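Local coordinates for protein putative oxidoreductase (Thermus thermophilus, PDB 2ISM) that is a putative oxidoreductase of the glucose/sorbosone dehydrogenase family, built as a six-bladed beta-propeller with calcium bound, at residues S333-R338 with G344-L349. Residues are numbered along the deposited sequence; the frame is centred on the assembly and turned at random.
Sequences SNRDGR and GDDRVL
D346 turns its carboxylate into the type I beta turn S333-D336, in the loop joining strands 328-332 and 348-351 of one beta-propeller blade. That blade is closed by the N-terminal strand 23-27, which pairs with 348-351. The tight part lies at the carboxylate. D346 OD2 accepts a hydrogen bond from R335 N at 3.1 Å, on its syn side but 32° out of the carboxylate plane, while D346 OD1 sits 2.8 Å from N334 N. T332 OG1 is hydrogen-bonded to D346 OD1, and V32 N to OD2, so both oxygens of this buried acid have partners. With CG beside its own backbone N (chi1 -59°), R335 runs its aliphatic chain past D346, CB lying 3.2 Å from OD2. Next to it, N334 and D345 cross nearly at right angles, N334 CB packing 3.4 Å from D345 OD2, which accepts a hydrogen bond from R342 N. The looser side is that of R335, a partly exposed residue: the chain bends at chi3, and NE stays 4.9 Å from D346 OD2, too far for a salt bridge. R335 NH1 makes a weak hydrogen bond to L30 O; D345 O lies only near the guanidinium edge, 4.1 Å from R335 NH1.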
# COMPACT_ATOMS: atom_id res chain seq x y z
N SER B 333 4.77 -17.94 -14.30
CA SER B 333 5.83 -18.83 -14.76
C SER B 333 5.35 -20.10 -15.44
O SER B 333 6.12 -21.05 -15.63
CB SER B 333 6.82 -19.05 -13.62
OG SER B 333 8.02 -19.65 -14.07
N ASN B 334 4.07 -20.11 -15.81
CA ASN B 334 3.45 -21.26 -16.45
C ASN B 334 4.16 -21.95 -17.61
O ASN B 334 3.88 -23.11 -17.92
CB ASN B 334 2.04 -20.87 -16.88
CG ASN B 334 1.23 -20.33 -15.73
OD1 ASN B 334 0.59 -19.28 -15.83
ND2 ASN B 334 1.25 -21.04 -14.62
N ARG B 335 5.08 -21.24 -18.24
CA ARG B 335 5.81 -21.81 -19.37
C ARG B 335 7.23 -22.25 -19.03
O ARG B 335 8.04 -22.47 -19.93
CB ARG B 335 5.84 -20.79 -20.52
CG ARG B 335 4.45 -20.38 -21.00
CD ARG B 335 4.51 -19.28 -22.05
NE ARG B 335 5.23 -19.69 -23.25
CZ ARG B 335 5.51 -18.89 -24.27
NH1 ARG B 335 5.12 -17.62 -24.24
NH2 ARG B 335 6.18 -19.35 -25.32
N ASP B 336 7.54 -22.40 -17.75
CA ASP B 336 8.88 -22.81 -17.35
C ASP B 336 9.13 -24.32 -17.39
O ASP B 336 10.17 -24.79 -16.94
CB ASP B 336 9.23 -22.26 -15.96
CG ASP B 336 8.38 -22.85 -14.85
OD1 ASP B 336 7.70 -23.88 -15.08
OD2 ASP B 336 8.39 -22.29 -13.74
N GLY B 337 8.16 -25.06 -17.91
CA GLY B 337 8.31 -26.50 -18.00
C GLY B 337 7.71 -27.28 -16.85
O GLY B 337 7.69 -28.51 -16.87
N ARG B 338 7.20 -26.58 -15.84
CA ARG B 338 6.61 -27.23 -14.68
C ARG B 338 5.16 -26.80 -14.47
O ARG B 338 4.61 -26.97 -13.38
CB ARG B 338 7.44 -26.90 -13.43
CG ARG B 338 8.86 -27.46 -13.43
CD ARG B 338 9.71 -26.69 -12.43
NE ARG B 338 10.88 -27.42 -11.94
CZ ARG B 338 11.96 -27.69 -12.65
NH1 ARG B 338 12.06 -27.31 -13.92
NH2 ARG B 338 12.97 -28.34 -12.08
N GLY B 344 -1.93 -16.70 -24.13
CA GLY B 344 -1.45 -15.44 -23.59
C GLY B 344 -0.60 -15.61 -22.35
O GLY B 344 -0.16 -14.64 -21.74
N ASP B 345 -0.34 -16.87 -21.98
CA ASP B 345 0.44 -17.15 -20.78
C ASP B 345 1.77 -16.48 -20.53
O ASP B 345 2.53 -16.15 -21.45
CB ASP B 345 0.68 -18.63 -20.59
CG ASP B 345 -0.01 -19.14 -19.36
OD1 ASP B 345 -0.29 -18.31 -18.46
OD2 ASP B 345 -0.27 -20.35 -19.28
N ASP B 346 2.05 -16.37 -19.24
CA ASP B 346 3.20 -15.69 -18.70
C ASP B 346 3.37 -14.20 -18.67
O ASP B 346 4.33 -13.59 -19.16
CB ASP B 346 4.50 -16.32 -19.17
CG ASP B 346 4.80 -17.61 -18.42
OD1 ASP B 346 3.90 -17.99 -17.63
OD2 ASP B 346 5.86 -18.22 -18.60
N ARG B 347 2.31 -13.63 -18.13
CA ARG B 347 2.10 -12.21 -18.08
C ARG B 347 2.74 -11.50 -16.92
O ARG B 347 3.19 -12.11 -15.94
CB ARG B 347 0.59 -12.06 -17.87
CG ARG B 347 -0.32 -12.93 -18.73
CD ARG B 347 -1.77 -12.79 -18.24
NE ARG B 347 -2.75 -13.12 -19.27
CZ ARG B 347 -3.00 -14.35 -19.70
NH1 ARG B 347 -2.34 -15.38 -19.19
NH2 ARG B 347 -3.90 -14.55 -20.65
N VAL B 348 2.76 -10.18 -17.05
CA VAL B 348 3.23 -9.30 -16.02
C VAL B 348 1.89 -8.77 -15.51
O VAL B 348 1.11 -8.22 -16.28
CB VAL B 348 4.03 -8.13 -16.61
CG1 VAL B 348 4.27 -7.08 -15.53
CG2 VAL B 348 5.36 -8.64 -17.16
N LEU B 349 1.62 -8.98 -14.22
CA LEU B 349 0.37 -8.53 -13.63
C LEU B 349 0.61 -7.37 -12.68
O LEU B 349 1.64 -7.31 -12.01
CB LEU B 349 -0.30 -9.68 -12.87
CG LEU B 349 -0.54 -10.98 -13.65
CD1 LEU B 349 -1.08 -12.04 -12.72
CD2 LEU B 349 -1.52 -10.72 -14.80